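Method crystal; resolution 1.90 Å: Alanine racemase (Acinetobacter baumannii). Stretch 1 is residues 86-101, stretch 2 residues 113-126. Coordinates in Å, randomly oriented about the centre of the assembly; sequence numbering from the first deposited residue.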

# COMPACT_ATOMS: atom_id res chain seq x y z
N GLU A 86 12.76 26.17 0.80
CA GLU A 86 11.39 26.06 1.30
C GLU A 86 10.99 27.19 2.21
O GLU A 86 9.79 27.43 2.37
CB GLU A 86 11.17 24.74 2.05
CG GLU A 86 11.43 23.47 1.24
CD GLU A 86 11.33 22.23 2.13
OE1 GLU A 86 10.43 22.21 2.98
OE2 GLU A 86 12.13 21.30 1.98
N MET A 87 11.95 27.89 2.82
CA MET A 87 11.62 28.96 3.76
C MET A 87 10.71 30.08 3.21
O MET A 87 9.74 30.43 3.89
CB MET A 87 12.89 29.57 4.40
CG MET A 87 13.58 28.62 5.38
SD MET A 87 12.53 28.07 6.75
CE MET A 87 12.22 29.64 7.52
N PRO A 88 11.02 30.62 2.02
CA PRO A 88 10.16 31.71 1.48
C PRO A 88 8.74 31.25 1.26
O PRO A 88 7.80 32.03 1.48
CB PRO A 88 10.83 32.10 0.15
CG PRO A 88 12.24 31.67 0.28
CD PRO A 88 12.23 30.44 1.19
N VAL A 89 8.59 29.99 0.83
CA VAL A 89 7.26 29.41 0.54
C VAL A 89 6.46 29.19 1.82
O VAL A 89 5.31 29.61 1.93
CB VAL A 89 7.36 28.06 -0.20
CG1 VAL A 89 5.99 27.50 -0.51
CG2 VAL A 89 8.19 28.19 -1.49
N ALA A 90 7.10 28.58 2.81
CA ALA A 90 6.53 28.44 4.13
C ALA A 90 6.06 29.76 4.71
O ALA A 90 4.96 29.86 5.22
CB ALA A 90 7.53 27.77 5.09
N ILE A 91 6.89 30.79 4.64
CA ILE A 91 6.53 32.08 5.16
C ILE A 91 5.33 32.69 4.42
O ILE A 91 4.40 33.22 5.05
CB ILE A 91 7.75 33.00 5.14
CG1 ILE A 91 8.78 32.55 6.21
CG2 ILE A 91 7.37 34.41 5.35
CD1 ILE A 91 10.18 33.08 5.90
N GLU A 92 5.32 32.55 3.11
CA GLU A 92 4.30 33.17 2.25
C GLU A 92 2.94 32.50 2.49
O GLU A 92 1.90 33.16 2.57
CB GLU A 92 4.73 33.08 0.79
CG GLU A 92 3.67 33.41 -0.26
CD GLU A 92 3.25 34.87 -0.30
OE1 GLU A 92 2.13 35.10 -0.79
OE2 GLU A 92 4.00 35.80 0.14
N GLN A 93 2.98 31.19 2.62
CA GLN A 93 1.78 30.42 2.88
C GLN A 93 1.36 30.38 4.35
O GLN A 93 0.35 29.73 4.68
CB GLN A 93 2.02 28.99 2.41
CG GLN A 93 2.29 28.83 0.91
CD GLN A 93 1.05 29.13 0.09
OE1 GLN A 93 -0.05 29.18 0.62
NE2 GLN A 93 1.23 29.34 -1.19
N LYS A 94 2.11 31.04 5.22
CA LYS A 94 1.87 31.00 6.66
C LYS A 94 1.91 29.57 7.29
O LYS A 94 0.99 29.15 8.02
CB LYS A 94 0.56 31.67 7.02
CG LYS A 94 0.59 33.16 6.72
CD LYS A 94 -0.74 33.79 7.13
CE LYS A 94 -0.67 35.31 7.03
NZ LYS A 94 -1.98 35.81 6.48
N PHE A 95 2.99 28.87 7.01
CA PHE A 95 3.25 27.56 7.59
C PHE A 95 4.26 27.72 8.72
O PHE A 95 5.40 28.16 8.51
CB PHE A 95 3.87 26.63 6.54
CG PHE A 95 3.00 26.27 5.39
CD1 PHE A 95 1.66 26.43 5.40
CD2 PHE A 95 3.56 25.69 4.28
CE1 PHE A 95 0.89 26.08 4.34
CE2 PHE A 95 2.79 25.32 3.20
CZ PHE A 95 1.46 25.51 3.24
N GLU A 96 3.90 27.35 9.94
CA GLU A 96 4.83 27.42 11.03
C GLU A 96 5.74 26.21 10.92
O GLU A 96 5.28 25.12 10.58
CB GLU A 96 4.10 27.42 12.36
CG GLU A 96 3.25 28.66 12.54
CD GLU A 96 2.61 28.75 13.89
OE1 GLU A 96 2.47 27.70 14.57
OE2 GLU A 96 2.30 29.90 14.28
N CYS A 97 7.01 26.40 11.26
CA CYS A 97 8.01 25.37 11.13
C CYS A 97 8.46 24.83 12.45
O CYS A 97 8.77 25.59 13.36
CB CYS A 97 9.25 25.90 10.41
SG CYS A 97 8.91 26.36 8.72
N VAL A 98 8.51 23.50 12.52
CA VAL A 98 9.31 22.85 13.50
C VAL A 98 10.78 23.05 13.13
O VAL A 98 11.14 22.99 11.94
CB VAL A 98 9.01 21.34 13.57
CG1 VAL A 98 10.22 20.57 14.06
CG2 VAL A 98 7.85 21.11 14.51
N ILE A 99 11.63 23.32 14.11
CA ILE A 99 13.06 23.13 13.91
C ILE A 99 13.55 22.04 14.87
O ILE A 99 13.13 21.94 16.03
CB ILE A 99 13.90 24.45 14.06
CG1 ILE A 99 13.89 24.99 15.48
CG2 ILE A 99 13.46 25.49 13.04
CD1 ILE A 99 14.96 26.04 15.75
N HIS A 100 14.41 21.18 14.35
CA HIS A 100 14.90 20.05 15.13
C HIS A 100 16.44 19.91 15.09
O HIS A 100 16.98 19.09 15.80
CB HIS A 100 14.21 18.74 14.73
CG HIS A 100 14.46 18.35 13.31
ND1 HIS A 100 15.64 17.78 12.90
CD2 HIS A 100 13.68 18.47 12.20
CE1 HIS A 100 15.58 17.55 11.60
NE2 HIS A 100 14.42 18.00 11.15
N HIS A 101 17.15 20.70 14.29
CA HIS A 101 18.60 20.60 14.25
C HIS A 101 19.19 21.90 13.74
O HIS A 101 18.47 22.77 13.19
CB HIS A 101 19.06 19.32 13.48
CG HIS A 101 18.75 19.31 12.00
ND1 HIS A 101 19.47 18.55 11.11
CD2 HIS A 101 17.83 19.98 11.27
CE1 HIS A 101 18.99 18.74 9.89
NE2 HIS A 101 18.01 19.61 9.96
N GLN A 113 13.11 38.06 9.91
CA GLN A 113 12.22 39.23 9.84
C GLN A 113 10.88 38.92 9.16
O GLN A 113 9.82 39.19 9.74
CB GLN A 113 12.93 40.47 9.30
CG GLN A 113 13.71 41.13 10.47
CD GLN A 113 14.84 42.07 10.08
OE1 GLN A 113 15.64 42.46 10.94
NE2 GLN A 113 14.93 42.44 8.80
N ALA A 114 10.93 38.31 7.98
CA ALA A 114 9.71 37.92 7.27
C ALA A 114 8.86 36.88 8.05
O ALA A 114 7.65 36.99 8.15
CB ALA A 114 10.07 37.40 5.89
N TYR A 115 9.54 35.88 8.61
CA TYR A 115 8.91 34.84 9.39
C TYR A 115 8.17 35.46 10.57
O TYR A 115 7.01 35.20 10.77
CB TYR A 115 9.97 33.82 9.85
CG TYR A 115 9.42 32.55 10.44
CD1 TYR A 115 9.02 32.50 11.76
CD2 TYR A 115 9.31 31.37 9.67
CE1 TYR A 115 8.56 31.31 12.33
CE2 TYR A 115 8.83 30.17 10.23
CZ TYR A 115 8.44 30.14 11.56
OH TYR A 115 7.94 28.97 12.14
N ILE A 116 8.82 36.35 11.30
CA ILE A 116 8.20 37.00 12.47
C ILE A 116 7.09 37.97 12.04
O ILE A 116 6.01 38.01 12.63
CB ILE A 116 9.25 37.72 13.34
CG1 ILE A 116 10.11 36.66 14.04
CG2 ILE A 116 8.59 38.63 14.38
CD1 ILE A 116 11.39 37.21 14.63
N ALA A 117 7.31 38.70 10.96
CA ALA A 117 6.28 39.65 10.53
C ALA A 117 5.01 38.94 10.11
O ALA A 117 3.93 39.48 10.29
CB ALA A 117 6.81 40.54 9.43
N GLN A 118 5.12 37.71 9.59
CA GLN A 118 3.95 36.90 9.23
C GLN A 118 3.21 36.35 10.45
O GLN A 118 2.15 35.79 10.29
CB GLN A 118 4.33 35.74 8.28
CG GLN A 118 4.48 36.14 6.83
CD GLN A 118 3.15 36.45 6.15
OE1 GLN A 118 2.43 37.37 6.55
NE2 GLN A 118 2.81 35.69 5.14
N GLY A 119 3.76 36.51 11.66
CA GLY A 119 3.07 36.12 12.85
C GLY A 119 3.28 34.66 13.18
O GLY A 119 2.48 34.09 13.89
N LEU A 120 4.36 34.07 12.67
CA LEU A 120 4.51 32.60 12.71
C LEU A 120 5.32 32.23 13.91
O LEU A 120 6.42 32.80 14.12
CB LEU A 120 5.19 32.07 11.44
CG LEU A 120 4.42 32.35 10.15
CD1 LEU A 120 5.32 32.04 8.93
CD2 LEU A 120 3.12 31.55 10.07
N LYS A 121 4.83 31.25 14.67
CA LYS A 121 5.60 30.70 15.76
C LYS A 121 6.57 29.71 15.22
O LYS A 121 6.42 29.20 14.09
CB LYS A 121 4.72 30.02 16.82
CG LYS A 121 3.56 30.89 17.34
CD LYS A 121 2.62 30.19 18.31
CE LYS A 121 1.89 29.02 17.74
NZ LYS A 121 0.85 29.35 16.70
N VAL A 122 7.59 29.41 16.01
CA VAL A 122 8.54 28.38 15.67
C VAL A 122 8.37 27.28 16.70
O VAL A 122 8.30 27.57 17.93
CB VAL A 122 9.98 28.91 15.58
CG1 VAL A 122 10.34 29.71 16.78
CG2 VAL A 122 10.99 27.77 15.40
N TRP A 123 8.24 26.06 16.23
CA TRP A 123 8.08 24.89 17.08
C TRP A 123 9.46 24.25 17.30
O TRP A 123 10.11 23.85 16.36
CB TRP A 123 7.06 23.90 16.50
CG TRP A 123 5.69 24.46 16.37
CD1 TRP A 123 5.32 25.56 15.64
CD2 TRP A 123 4.49 23.93 16.93
NE1 TRP A 123 3.96 25.77 15.76
CE2 TRP A 123 3.43 24.77 16.52
CE3 TRP A 123 4.21 22.82 17.73
CZ2 TRP A 123 2.11 24.55 16.91
CZ3 TRP A 123 2.93 22.59 18.13
CH2 TRP A 123 1.87 23.43 17.71
N VAL A 124 9.93 24.23 18.54
CA VAL A 124 11.30 23.78 18.83
C VAL A 124 11.19 22.40 19.42
O VAL A 124 10.66 22.21 20.53
CB VAL A 124 12.04 24.74 19.77
CG1 VAL A 124 13.46 24.27 19.98
CG2 VAL A 124 12.02 26.17 19.22
N LYS A 125 11.72 21.42 18.68
CA LYS A 125 11.53 20.00 18.97
C LYS A 125 12.63 19.50 19.91
O LYS A 125 13.79 19.66 19.64
CB LYS A 125 11.50 19.22 17.65
CG LYS A 125 11.48 17.67 17.68
CD LYS A 125 10.29 17.05 18.39
CE LYS A 125 9.93 15.63 17.88
NZ LYS A 125 10.76 14.56 18.49
N LEU A 126 12.21 18.85 20.99
CA LEU A 126 13.08 18.19 21.93
C LEU A 126 13.24 16.73 21.59
O LEU A 126 12.26 16.00 21.34
CB LEU A 126 12.44 18.25 23.31
CG LEU A 126 13.12 17.58 24.52
CD1 LEU A 126 14.43 18.26 24.86
CD2 LEU A 126 12.18 17.57 25.72

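The two stretches repeat one plan, a helix followed by a strand, and lie side by side in the same sense. The helices run nearly parallel at 17°, with axes 9.6 Å apart, and the strands pair in parallel. Regular strand bonding runs from C97 to K125: W123 N donates to C97 O (3.0 Å), I99 N to W123 O (2.8 Å) and K125 N to I99 O (3.0 Å). V98 and W123 share one face of this ladder, where V98 CG2 packs on W123 CB at 3.5 Å; I99 and V124 point to the other.

E96, just before this ladder, covers the most surface, and its carboxylate gathers three donor groups from stretch 2. OE1 accepts a nearly linear hydrogen bond from W123 NE1 (2.7 Å), at the edge of the indole. OE2 receives the backbone K121 N at 2.9 Å and forms a salt bridge with K121 NZ, also at 2.9 Å; the same ammonium makes a weak bond to OE1. The buried charge is thus matched by a cation and two neutral N-H groups.

I91 anchors the helical half. Its CG1 lies 3.7 Å from Y115 CD2, its CG2 lies 4.1 Å from A114 CB, and L120 CD1 approaches its CA at 4.0 Å, so the aliphatic chain fills the space between the helices. Its carbonyl also serves the contact: Q118 NE2 donates to I91 O at 2.9 Å, while K94 N bonds to that oxygen within the Schellman turn closing the first helix.

Y115 links the two halves. Its ring meets I91 and M87, whose CE is 4.0 Å from Y115 CD2, while its hydroxyl accepts from C97 N (2.9 Å) and donates to K121 O in a very short bond between Y115 OH and that oxygen (2.5 Å). The hydroxyl therefore bridges the strands where C97 N and K121 O, 4.0 Å apart, are not directly bonded.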